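Local structure of yersinopine synthase (Yersinia pestis, 6C4M) at residues L108-P113 / A119-I124; D115-V120 / L138-G143; N150-A155 / V160-L165; S254-V259 / V407-T412. The protein catalyses the NADPH-dependent reductive condensation of pyruvate with an aminobutanoate-histidine intermediate, the last step in making the metallophore yersinopine. All blocks are in the same frame, centred on the assembly; numbering follows the deposited sequence.

Interaction 1: L108-P113 / A119-I124. With NAP (NADP nicotinamide-adenine-dinucleotide phosphate), chain B.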
# COMPACT_ATOMS: atom_id res chain seq x y z
N LEU A 108 5.96 -5.61 43.83
CA LEU A 108 6.14 -4.40 43.06
C LEU A 108 5.87 -4.69 41.59
O LEU A 108 6.32 -5.70 41.05
CB LEU A 108 7.56 -3.84 43.20
CG LEU A 108 8.08 -3.58 44.60
CD1 LEU A 108 9.45 -2.94 44.48
CD2 LEU A 108 7.11 -2.71 45.39
N ILE A 109 5.11 -3.80 40.96
CA ILE A 109 4.87 -3.90 39.52
C ILE A 109 5.47 -2.65 38.87
O ILE A 109 5.10 -1.52 39.22
CB ILE A 109 3.38 -4.06 39.17
CG1 ILE A 109 2.80 -5.28 39.93
CG2 ILE A 109 3.23 -4.19 37.64
CD1 ILE A 109 1.32 -5.53 39.73
N LEU A 110 6.43 -2.85 37.96
CA LEU A 110 7.04 -1.72 37.24
C LEU A 110 6.18 -1.42 36.04
O LEU A 110 6.16 -2.16 35.07
CB LEU A 110 8.48 -2.03 36.83
CG LEU A 110 9.46 -1.82 37.98
CD1 LEU A 110 10.84 -2.34 37.65
CD2 LEU A 110 9.57 -0.36 38.28
N ALA A 111 5.41 -0.34 36.16
CA ALA A 111 4.58 0.19 35.10
C ALA A 111 5.16 1.44 34.48
O ALA A 111 4.43 2.18 33.81
CB ALA A 111 3.17 0.50 35.61
N VAL A 112 6.45 1.72 34.69
CA VAL A 112 7.16 2.77 33.97
C VAL A 112 7.72 2.12 32.71
O VAL A 112 7.75 0.88 32.64
CB VAL A 112 8.29 3.39 34.81
CG1 VAL A 112 7.77 4.16 36.04
CG2 VAL A 112 9.32 2.33 35.17
N PRO A 113 8.18 2.87 31.70
CA PRO A 113 8.73 2.22 30.51
C PRO A 113 10.01 1.48 30.84
O PRO A 113 10.75 1.84 31.76
CB PRO A 113 8.99 3.39 29.54
CG PRO A 113 8.18 4.53 30.07
CD PRO A 113 8.15 4.34 31.55
N ALA A 119 16.80 3.18 36.48
CA ALA A 119 16.78 4.41 37.27
C ALA A 119 15.82 4.28 38.44
O ALA A 119 16.10 4.76 39.54
CB ALA A 119 16.40 5.59 36.35
N VAL A 120 14.71 3.57 38.24
CA VAL A 120 13.73 3.35 39.30
C VAL A 120 14.28 2.38 40.33
O VAL A 120 14.34 2.69 41.53
CB VAL A 120 12.40 2.84 38.71
CG1 VAL A 120 11.45 2.34 39.83
CG2 VAL A 120 11.72 3.93 37.90
N LEU A 121 14.74 1.21 39.89
CA LEU A 121 15.16 0.19 40.84
C LEU A 121 16.32 0.66 41.71
O LEU A 121 16.39 0.28 42.89
CB LEU A 121 15.52 -1.10 40.09
CG LEU A 121 14.28 -1.79 39.49
CD1 LEU A 121 14.74 -2.89 38.55
CD2 LEU A 121 13.33 -2.36 40.51
N GLN A 122 17.21 1.52 41.18
CA GLN A 122 18.33 2.04 41.97
C GLN A 122 17.89 2.96 43.09
O GLN A 122 18.65 3.18 44.05
CB GLN A 122 19.30 2.82 41.07
CG GLN A 122 20.23 1.96 40.19
CD GLN A 122 21.18 1.05 40.98
OE1 GLN A 122 20.76 0.09 41.62
NE2 GLN A 122 22.47 1.34 40.93
N GLN A 123 16.69 3.51 43.00
CA GLN A 123 16.18 4.40 44.04
C GLN A 123 15.34 3.67 45.09
O GLN A 123 14.91 4.31 46.05
CB GLN A 123 15.35 5.51 43.41
CG GLN A 123 16.16 6.56 42.62
CD GLN A 123 15.26 7.54 41.88
OE1 GLN A 123 14.66 8.43 42.47
NE2 GLN A 123 15.14 7.35 40.57
N ILE A 124 15.09 2.37 44.95
CA ILE A 124 14.22 1.67 45.89
C ILE A 124 15.04 1.22 47.10
O ILE A 124 16.08 0.55 46.94
CB ILE A 124 13.50 0.48 45.25
CG1 ILE A 124 12.40 1.00 44.30
CG2 ILE A 124 12.87 -0.44 46.34
CD1 ILE A 124 11.98 0.05 43.32
PA NAP B . 3.55 5.85 30.27
O1A NAP B . 4.37 4.77 29.69
O2A NAP B . 3.39 7.05 29.29
O5B NAP B . 4.26 6.33 31.67
C5B NAP B . 4.09 5.42 32.77
C4B NAP B . 4.77 6.04 34.00
O4B NAP B . 6.27 6.25 33.62
C3B NAP B . 4.30 7.20 34.28
O3B NAP B . 4.28 7.42 35.73
C2B NAP B . 5.35 8.28 33.62
O2B NAP B . 5.30 9.55 34.36
C1B NAP B . 6.51 7.75 33.74
N9A NAP B . 7.27 8.09 32.54
C8A NAP B . 7.02 8.07 31.22
N7A NAP B . 8.13 8.54 30.64
C5A NAP B . 9.04 8.85 31.62
C6A NAP B . 10.31 9.35 31.48
N6A NAP B . 11.15 9.75 30.35
N1A NAP B . 11.05 9.58 32.58
C2A NAP B . 10.54 9.31 33.83
N3A NAP B . 9.27 8.81 33.96
C4A NAP B . 8.52 8.58 32.83
O3 NAP B . 2.04 5.23 30.59
PN NAP B . 1.39 3.80 30.21
O1N NAP B . 0.53 3.48 31.35
O2N NAP B . 0.61 4.04 28.89
O5D NAP B . 2.48 2.57 29.89
C5D NAP B . 2.85 1.62 30.92
C4D NAP B . 3.84 0.63 30.26
O4D NAP B . 3.11 -0.15 29.08
C3D NAP B . 4.88 1.20 29.70
O3D NAP B . 5.99 0.18 29.74
C2D NAP B . 4.54 1.40 28.22
O2D NAP B . 5.67 1.29 27.49
C1D NAP B . 3.67 0.16 27.94
N1N NAP B . 2.59 0.35 26.94
C2N NAP B . 1.37 0.82 27.27
C3N NAP B . 0.39 0.95 26.26
C7N NAP B . -1.02 1.49 26.60
O7N NAP B . -1.95 1.19 25.96
N7N NAP B . -1.13 2.38 27.72
C4N NAP B . 0.67 0.62 24.97
C5N NAP B . 1.89 0.16 24.64
C6N NAP B . 2.86 0.01 25.64
P2B NAP B . 4.13 10.72 33.96
O1X NAP B . 4.66 11.47 32.76
O2X NAP B . 2.84 10.06 33.61
O3X NAP B . 4.00 11.68 35.12
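Leu110 and Val120 meet where strand 107-110 is packed by helix 117-121, the first two elements of a beta-alpha-beta unit in the Rossmann-type, NADP-binding part of the enzyme. The contact is entirely apolar: no hydrogen bond links the two segments, and all six residues that touch are buried. Leu110 shows how one branched side chain can serve two neighbours. Its CB points toward the helix, and CG stands anti to the carbonyl carbon (chi1 -81°), which carries the fork outward from the strand. From there the two methyls part. CD1 goes to Leu121, lying 3.8 Å from CD2 and almost as close to CG of that residue, while CD2 goes to Val120 and comes within 3.6 Å of its CG1. Leu110 and Val120 run past each other in opposite directions.

On one side of this pair, Leu108 and Ile124 meet tip to tip, CD1 to CD1 at 4.1 Å; Ile124 closes the type I turn that starts at Leu121. On the other side Val112 divides its methyls between protein and cofactor. CG2 rests 4.0 Å from CG2 of Val120, whereas CG1 approaches the adenosine ribose of the NADP. Beyond the strand end the chain passes along the dinucleotide, and the Val112 carbonyl takes a weak hydrogen bond from the nicotinamide ribose. Asn53 and Ala33 are among the residues that bond the same cofactor. Pro113 follows, its CD 3.4 Å from O4B of the adenosine ribose.

Interaction 2: D115-V120 / L138-G143. With NAP (NADP nicotinamide-adenine-dinucleotide phosphate), chain B.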
# COMPACT_ATOMS: atom_id res chain seq x y z
N ASP A 115 12.91 1.40 29.63
CA ASP A 115 14.21 2.05 29.66
C ASP A 115 14.43 2.87 30.94
O ASP A 115 15.47 3.54 31.08
CB ASP A 115 14.39 2.94 28.40
CG ASP A 115 13.38 4.07 28.32
OD1 ASP A 115 12.21 3.85 28.71
OD2 ASP A 115 13.76 5.18 27.87
N HIS A 116 13.45 2.84 31.85
CA HIS A 116 13.53 3.51 33.14
C HIS A 116 13.50 2.54 34.32
O HIS A 116 13.48 2.98 35.47
CB HIS A 116 12.40 4.54 33.27
CG HIS A 116 12.61 5.76 32.44
ND1 HIS A 116 13.23 6.89 32.93
CD2 HIS A 116 12.34 6.02 31.13
CE1 HIS A 116 13.33 7.79 31.97
NE2 HIS A 116 12.79 7.29 30.87
N TYR A 117 13.53 1.23 34.06
CA TYR A 117 13.60 0.26 35.16
C TYR A 117 14.84 0.51 35.99
O TYR A 117 14.78 0.50 37.22
CB TYR A 117 13.66 -1.15 34.63
CG TYR A 117 12.38 -1.68 34.00
CD1 TYR A 117 11.17 -0.99 34.10
CD2 TYR A 117 12.38 -2.88 33.32
CE1 TYR A 117 10.02 -1.48 33.54
CE2 TYR A 117 11.24 -3.38 32.76
CZ TYR A 117 10.05 -2.68 32.89
OH TYR A 117 8.88 -3.17 32.33
N TYR A 118 15.99 0.71 35.34
CA TYR A 118 17.24 0.83 36.08
C TYR A 118 17.19 2.02 37.02
O TYR A 118 17.46 1.89 38.22
CB TYR A 118 18.41 0.98 35.12
CG TYR A 118 19.75 1.25 35.78
CD1 TYR A 118 20.42 0.24 36.47
CD2 TYR A 118 20.34 2.52 35.72
CE1 TYR A 118 21.65 0.48 37.08
CE2 TYR A 118 21.58 2.76 36.33
CZ TYR A 118 22.22 1.74 37.01
OH TYR A 118 23.44 1.94 37.61
N ALA A 119 16.80 3.18 36.48
CA ALA A 119 16.78 4.41 37.27
C ALA A 119 15.82 4.28 38.44
O ALA A 119 16.10 4.76 39.54
CB ALA A 119 16.40 5.59 36.35
N VAL A 120 14.71 3.57 38.24
CA VAL A 120 13.73 3.35 39.30
C VAL A 120 14.28 2.38 40.33
O VAL A 120 14.34 2.69 41.53
CB VAL A 120 12.40 2.84 38.71
CG1 VAL A 120 11.45 2.34 39.83
CG2 VAL A 120 11.72 3.93 37.90
N LEU A 138 5.91 -4.95 33.71
CA LEU A 138 4.62 -4.92 33.05
C LEU A 138 4.77 -4.93 31.53
O LEU A 138 3.98 -5.57 30.83
CB LEU A 138 3.81 -3.71 33.52
CG LEU A 138 2.38 -3.60 32.94
CD1 LEU A 138 1.49 -4.71 33.45
CD2 LEU A 138 1.76 -2.26 33.31
N SER A 139 5.77 -4.21 30.99
CA SER A 139 6.02 -4.17 29.54
C SER A 139 7.52 -4.19 29.33
O SER A 139 8.16 -3.15 29.13
CB SER A 139 5.38 -2.97 28.87
OG SER A 139 5.44 -3.15 27.46
N SER A 140 8.08 -5.38 29.31
CA SER A 140 9.52 -5.57 29.37
C SER A 140 10.20 -5.26 28.04
O SER A 140 9.57 -5.09 26.99
CB SER A 140 9.80 -7.01 29.77
OG SER A 140 10.90 -7.07 30.63
N SER A 141 11.53 -5.23 28.09
CA SER A 141 12.37 -5.27 26.90
C SER A 141 13.31 -6.45 27.03
O SER A 141 13.48 -7.02 28.12
CB SER A 141 13.16 -3.97 26.73
OG SER A 141 13.91 -3.98 25.51
N MET A 142 13.97 -6.80 25.93
CA MET A 142 14.98 -7.85 25.99
C MET A 142 16.13 -7.42 26.89
O MET A 142 16.74 -6.36 26.68
CB MET A 142 15.52 -8.16 24.60
CG MET A 142 14.67 -9.16 23.81
SD MET A 142 15.12 -9.31 22.03
CE MET A 142 14.32 -7.87 21.34
N GLY A 143 16.44 -8.27 27.88
CA GLY A 143 17.49 -8.00 28.85
C GLY A 143 16.97 -7.42 30.15
O GLY A 143 17.70 -7.42 31.15
PA NAP B . 3.55 5.85 30.27
O1A NAP B . 4.37 4.77 29.69
O2A NAP B . 3.39 7.05 29.29
O5B NAP B . 4.26 6.33 31.67
C5B NAP B . 4.09 5.42 32.77
C4B NAP B . 4.77 6.04 34.00
O4B NAP B . 6.27 6.25 33.62
C3B NAP B . 4.30 7.20 34.28
O3B NAP B . 4.28 7.42 35.73
C2B NAP B . 5.35 8.28 33.62
O2B NAP B . 5.30 9.55 34.36
C1B NAP B . 6.51 7.75 33.74
N9A NAP B . 7.27 8.09 32.54
C8A NAP B . 7.02 8.07 31.22
N7A NAP B . 8.13 8.54 30.64
C5A NAP B . 9.04 8.85 31.62
C6A NAP B . 10.31 9.35 31.48
N6A NAP B . 11.15 9.75 30.35
N1A NAP B . 11.05 9.58 32.58
C2A NAP B . 10.54 9.31 33.83
N3A NAP B . 9.27 8.81 33.96
C4A NAP B . 8.52 8.58 32.83
O3 NAP B . 2.04 5.23 30.59
PN NAP B . 1.39 3.80 30.21
O1N NAP B . 0.53 3.48 31.35
O2N NAP B . 0.61 4.04 28.89
O5D NAP B . 2.48 2.57 29.89
C5D NAP B . 2.85 1.62 30.92
C4D NAP B . 3.84 0.63 30.26
O4D NAP B . 3.11 -0.15 29.08
C3D NAP B . 4.88 1.20 29.70
O3D NAP B . 5.99 0.18 29.74
C2D NAP B . 4.54 1.40 28.22
O2D NAP B . 5.67 1.29 27.49
C1D NAP B . 3.67 0.16 27.94
N1N NAP B . 2.59 0.35 26.94
C2N NAP B . 1.37 0.82 27.27
C3N NAP B . 0.39 0.95 26.26
C7N NAP B . -1.02 1.49 26.60
O7N NAP B . -1.95 1.19 25.96
N7N NAP B . -1.13 2.38 27.72
C4N NAP B . 0.67 0.62 24.97
C5N NAP B . 1.89 0.16 24.64
C6N NAP B . 2.86 0.01 25.64
P2B NAP B . 4.13 10.72 33.96
O1X NAP B . 4.66 11.47 32.76
O2X NAP B . 2.84 10.06 33.61
O3X NAP B . 4.00 11.68 35.12
O HOH W 1 6.71 -1.77 32.34
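Tyr117, in the first turn of helix 117-121, faces the irregular backbone of residues 138-143, which runs from strand 134-137 to the N-cap of helix 144-154 at Gly143. Its CB points toward that loop, and with CG swung back beside the backbone N (chi1 -71°) the ring extends across to bring OH 3.3 Å from the carbonyl O of Ser139. Ser140 OG sits beside the ring, roughly level with it, 4.3 Å from Tyr117 CE2; the hydroxyl itself is hydrogen-bonded to Ser164 on the next strand of the sheet.

A single water joins the two segments. Tyr117 OH donates to it at 2.6 Å, the water lying in the plane of the ring, and the backbone N of Ser139 donates to it at 2.9 Å. Two protein donors thus grip the water, and its longer link to O3D of the nicotinamide ribose is only weak. In a Rossmann-type dinucleotide fold the loops after the strand ends line the cofactor, and here the loop after strand 134-137 does so through Ser139, whose CB is 3.3 Å from that same O3D.

His116, at the N-cap of the helix, serves the other end of the cofactor. The adenine lies over one face of its imidazole, displaced toward the rim, with N1A nearest CE1. Asp115, just before it, bonds through OD2 to ND1 of His408 on helix 401-419.

Interaction 3: N150-A155 / V160-L165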
# COMPACT_ATOMS: atom_id res chain seq x y z
N ASN A 150 20.06 -8.97 38.49
CA ASN A 150 21.38 -8.57 38.96
C ASN A 150 21.26 -7.56 40.10
O ASN A 150 21.93 -7.69 41.13
CB ASN A 150 22.18 -7.98 37.80
CG ASN A 150 23.59 -7.66 38.18
OD1 ASN A 150 23.86 -6.61 38.75
ND2 ASN A 150 24.49 -8.59 37.91
N LEU A 151 20.41 -6.55 39.93
CA LEU A 151 20.25 -5.55 40.99
C LEU A 151 19.69 -6.18 42.25
O LEU A 151 20.14 -5.87 43.37
CB LEU A 151 19.33 -4.43 40.52
CG LEU A 151 19.79 -3.57 39.32
CD1 LEU A 151 18.73 -2.50 39.03
CD2 LEU A 151 21.12 -2.91 39.58
N LEU A 152 18.66 -7.00 42.12
CA LEU A 152 18.08 -7.63 43.30
C LEU A 152 19.10 -8.51 44.01
O LEU A 152 19.18 -8.51 45.25
CB LEU A 152 16.85 -8.45 42.89
CG LEU A 152 15.65 -7.61 42.44
CD1 LEU A 152 14.53 -8.51 41.81
CD2 LEU A 152 15.09 -6.84 43.64
N ASN A 153 19.87 -9.28 43.24
CA ASN A 153 20.87 -10.14 43.84
C ASN A 153 21.87 -9.32 44.65
O ASN A 153 22.29 -9.74 45.73
CB ASN A 153 21.59 -10.98 42.78
CG ASN A 153 22.74 -11.80 43.36
OD1 ASN A 153 23.91 -11.40 43.29
ND2 ASN A 153 22.42 -12.96 43.96
N ALA A 154 22.24 -8.14 44.14
CA ALA A 154 23.14 -7.27 44.90
C ALA A 154 22.51 -6.76 46.19
O ALA A 154 23.22 -6.51 47.17
CB ALA A 154 23.60 -6.09 44.01
N ALA A 155 21.20 -6.57 46.23
CA ALA A 155 20.53 -6.11 47.44
C ALA A 155 20.13 -7.26 48.38
O ALA A 155 19.38 -7.03 49.34
CB ALA A 155 19.29 -5.29 47.08
N VAL A 160 13.49 -13.10 45.52
CA VAL A 160 12.34 -12.45 44.90
C VAL A 160 12.13 -12.96 43.47
O VAL A 160 13.08 -13.12 42.70
CB VAL A 160 12.52 -10.93 44.94
CG1 VAL A 160 11.42 -10.20 44.12
CG2 VAL A 160 12.49 -10.50 46.39
N GLU A 161 10.87 -13.24 43.14
CA GLU A 161 10.51 -13.73 41.82
C GLU A 161 10.43 -12.57 40.83
O GLU A 161 9.76 -11.57 41.09
CB GLU A 161 9.19 -14.50 41.90
CG GLU A 161 8.75 -15.14 40.58
CD GLU A 161 7.58 -16.11 40.76
OE1 GLU A 161 7.17 -16.31 41.93
OE2 GLU A 161 7.08 -16.68 39.74
N VAL A 162 11.16 -12.69 39.72
CA VAL A 162 11.19 -11.66 38.67
C VAL A 162 10.39 -12.18 37.49
O VAL A 162 10.70 -13.24 36.96
CB VAL A 162 12.62 -11.30 38.25
CG1 VAL A 162 12.60 -10.29 37.14
CG2 VAL A 162 13.39 -10.75 39.45
N ILE A 163 9.35 -11.44 37.10
CA ILE A 163 8.49 -11.83 36.00
C ILE A 163 8.48 -10.73 34.95
O ILE A 163 8.11 -9.58 35.23
CB ILE A 163 7.06 -12.14 36.49
CG1 ILE A 163 7.05 -13.40 37.37
CG2 ILE A 163 6.14 -12.36 35.31
CD1 ILE A 163 5.74 -13.67 38.02
N SER A 164 8.91 -11.08 33.74
CA SER A 164 8.77 -10.25 32.54
C SER A 164 7.53 -10.63 31.74
O SER A 164 7.36 -11.79 31.36
CB SER A 164 9.99 -10.41 31.64
OG SER A 164 11.07 -9.61 32.04
N LEU A 165 6.69 -9.64 31.46
CA LEU A 165 5.62 -9.74 30.48
C LEU A 165 6.09 -9.15 29.17
O LEU A 165 6.71 -8.08 29.15
CB LEU A 165 4.36 -9.01 30.97
CG LEU A 165 3.78 -9.55 32.29
CD1 LEU A 165 2.99 -8.47 32.97
CD2 LEU A 165 2.92 -10.75 32.01
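Leu152 alone makes this contact from the helix side, reaching from the last turns of helix 144-154 down to Val160, just before strand 161-165, and Val162 within it. The helix and strand are the second and third elements of a beta-alpha-beta unit that begins with strand 134-137, part of the Rossmann-type fold, and six residues connect them.

The leucine points toward the strand, its first torsion (chi1 -70°) turning CG away from the carbonyl carbon, and delivers one methyl, CD1, to both valines. Val160 and Val162, two positions apart, point back toward the helix, whereas Glu161 between them points away and is bonded to Ser224 and Asn217. CD1 is 4.2 Å from CG1 of Val160, an ordinary apolar distance. Trp126, from the loop before strand 134-137, also packs on Leu152, and Val160 rests on Val135 of that strand. The contact lies away from the cofactor site; it fastens the helix to the sheet by hydrocarbon alone, with no hydrogen bond between the segments. Leu152 and Val162 meet at a slant, and there the fit is tight: CD1 of the leucine and CG2 of the valine are 3.4 Å apart, inside usual van der Waals contact.

Interaction 4: S254-V259 / V407-T412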
# COMPACT_ATOMS: atom_id res chain seq x y z
N SER A 254 8.60 -8.73 22.39
CA SER A 254 8.25 -7.31 22.51
C SER A 254 8.18 -6.68 21.11
O SER A 254 9.20 -6.33 20.52
CB SER A 254 9.28 -6.56 23.37
OG SER A 254 9.43 -7.20 24.64
N ILE A 255 6.96 -6.44 20.61
CA ILE A 255 6.80 -5.99 19.23
C ILE A 255 7.57 -4.69 18.97
O ILE A 255 8.17 -4.53 17.90
CB ILE A 255 5.30 -5.82 18.91
CG1 ILE A 255 5.11 -5.45 17.42
CG2 ILE A 255 4.67 -4.80 19.84
CD1 ILE A 255 3.68 -5.36 17.00
N THR A 256 7.56 -3.74 19.92
CA THR A 256 8.09 -2.41 19.63
C THR A 256 9.59 -2.44 19.41
O THR A 256 10.10 -1.57 18.71
CB THR A 256 7.77 -1.41 20.74
OG1 THR A 256 8.39 -1.84 21.96
CG2 THR A 256 6.26 -1.26 20.91
N ASN A 257 10.30 -3.41 19.96
CA ASN A 257 11.73 -3.49 19.68
C ASN A 257 12.00 -3.79 18.21
O ASN A 257 13.05 -3.40 17.69
CB ASN A 257 12.41 -4.55 20.53
CG ASN A 257 12.43 -4.19 22.02
OD1 ASN A 257 11.38 -4.03 22.64
ND2 ASN A 257 13.64 -4.03 22.59
N TYR A 258 11.09 -4.50 17.55
CA TYR A 258 11.24 -4.86 16.14
C TYR A 258 10.75 -3.75 15.21
O TYR A 258 11.39 -3.49 14.19
CB TYR A 258 10.46 -6.15 15.83
CG TYR A 258 11.01 -7.36 16.54
CD1 TYR A 258 12.04 -8.09 15.99
CD2 TYR A 258 10.50 -7.75 17.77
CE1 TYR A 258 12.55 -9.22 16.66
CE2 TYR A 258 11.00 -8.86 18.45
CZ TYR A 258 12.04 -9.58 17.89
OH TYR A 258 12.56 -10.70 18.53
N VAL A 259 9.63 -3.12 15.55
CA VAL A 259 8.89 -2.29 14.60
C VAL A 259 9.24 -0.81 14.72
O VAL A 259 9.33 -0.10 13.71
CB VAL A 259 7.38 -2.51 14.81
CG1 VAL A 259 6.54 -1.55 13.98
CG2 VAL A 259 7.04 -3.93 14.46
N VAL A 407 15.35 4.29 21.26
CA VAL A 407 16.78 4.48 21.15
C VAL A 407 17.48 3.90 22.37
O VAL A 407 18.47 3.16 22.24
CB VAL A 407 17.08 5.97 20.95
CG1 VAL A 407 18.54 6.24 21.06
CG2 VAL A 407 16.56 6.37 19.52
N HIS A 408 16.98 4.19 23.57
CA HIS A 408 17.57 3.62 24.78
C HIS A 408 17.55 2.09 24.73
O HIS A 408 18.57 1.43 24.96
CB HIS A 408 16.82 4.13 26.01
CG HIS A 408 17.02 5.57 26.30
ND1 HIS A 408 16.13 6.29 27.06
CD2 HIS A 408 18.01 6.44 25.95
CE1 HIS A 408 16.55 7.54 27.17
NE2 HIS A 408 17.68 7.66 26.49
N LYS A 409 16.41 1.51 24.39
CA LYS A 409 16.33 0.05 24.43
C LYS A 409 17.28 -0.59 23.43
O LYS A 409 17.93 -1.60 23.74
CB LYS A 409 14.91 -0.40 24.15
CG LYS A 409 13.92 -0.13 25.29
CD LYS A 409 12.50 -0.39 24.78
CE LYS A 409 11.43 0.12 25.71
NZ LYS A 409 10.06 -0.17 25.18
N LEU A 410 17.40 0.01 22.24
CA LEU A 410 18.24 -0.58 21.22
C LEU A 410 19.71 -0.31 21.51
O LEU A 410 20.55 -1.18 21.28
CB LEU A 410 17.82 -0.06 19.83
CG LEU A 410 18.65 -0.53 18.65
CD1 LEU A 410 18.58 -2.03 18.58
CD2 LEU A 410 18.09 0.11 17.37
N ARG A 411 20.04 0.89 22.02
CA ARG A 411 21.44 1.15 22.35
C ARG A 411 21.94 0.18 23.42
O ARG A 411 23.06 -0.33 23.32
CB ARG A 411 21.63 2.58 22.84
CG ARG A 411 23.08 2.88 23.29
CD ARG A 411 23.30 4.36 23.54
NE ARG A 411 22.87 5.15 22.38
CZ ARG A 411 23.08 6.44 22.22
NH1 ARG A 411 23.76 7.10 23.15
NH2 ARG A 411 22.63 7.06 21.12
N THR A 412 21.13 -0.08 24.45
CA THR A 412 21.55 -1.03 25.47
C THR A 412 21.90 -2.37 24.83
O THR A 412 22.96 -2.95 25.11
CB THR A 412 20.46 -1.20 26.54
OG1 THR A 412 20.31 0.04 27.28
CG2 THR A 412 20.84 -2.32 27.53
O HOH W 2 10.00 -3.23 24.85
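Asn257 and Lys409 supply the more buried part of a thin contact between helix 255-264 and helix 401-419. The backbones come nearest at Asn257 and Leu410, with 7.3 Å between their CA atoms. Here the asparagine side chain crosses the lysine at about a right angle, its ND2 4.2 Å from CB of Lys409. The amide is held from outside the pair, since ND2 is hydrogen-bonded to Ser141 OG in the loop before helix 144-154.

On the partly exposed side the contact becomes polar and is bridged by water. Beyond CG the lysine chain is extended (chi4 -179°), which carries NZ past the asparagine to Thr256. NZ and Thr256 OG1 remain 4.0 Å apart, and the firm link is made by water instead: one molecule donates to Asn257 OD1 at 2.7 Å and accepts from Lys409 NZ at 3.1 Å. Asn257 is therefore bonded at both ends of its amide, to serine on one side and water on the other. The Lys409 side chain comes within about 5 Å of the NADP, nearest atoms, and the side chains of Thr256 and His260, the probable proton donor or acceptor, are about 4 Å apart.

Behind the contact, helix 321-329 packs against Ile255 and Tyr258, while helices 425-445 and 459-471 pack against helix 401-419 through Leu410 and Thr412.

Interactions 1 and 3 are buried, wholly apolar helix-on-sheet contacts in successive beta-alpha-beta units, and they touch where Leu121 packs on Leu151. Interaction 2 shares helix 117-121 with interaction 1 but is mediated by water and lies closer to the chain centre; both reach the cofactor, whereas interaction 3 does not. Interaction 4, the partly buried one, joins two helices beyond the sheet and again relies on a bridging water. Side-chain hydrogen bonds join interaction 2 to interaction 3 and to interaction 4. The apolar contacts thus pack helices on the sheet, while the water-bridged ones involve the loop after strand 134-137 and the helices beyond it.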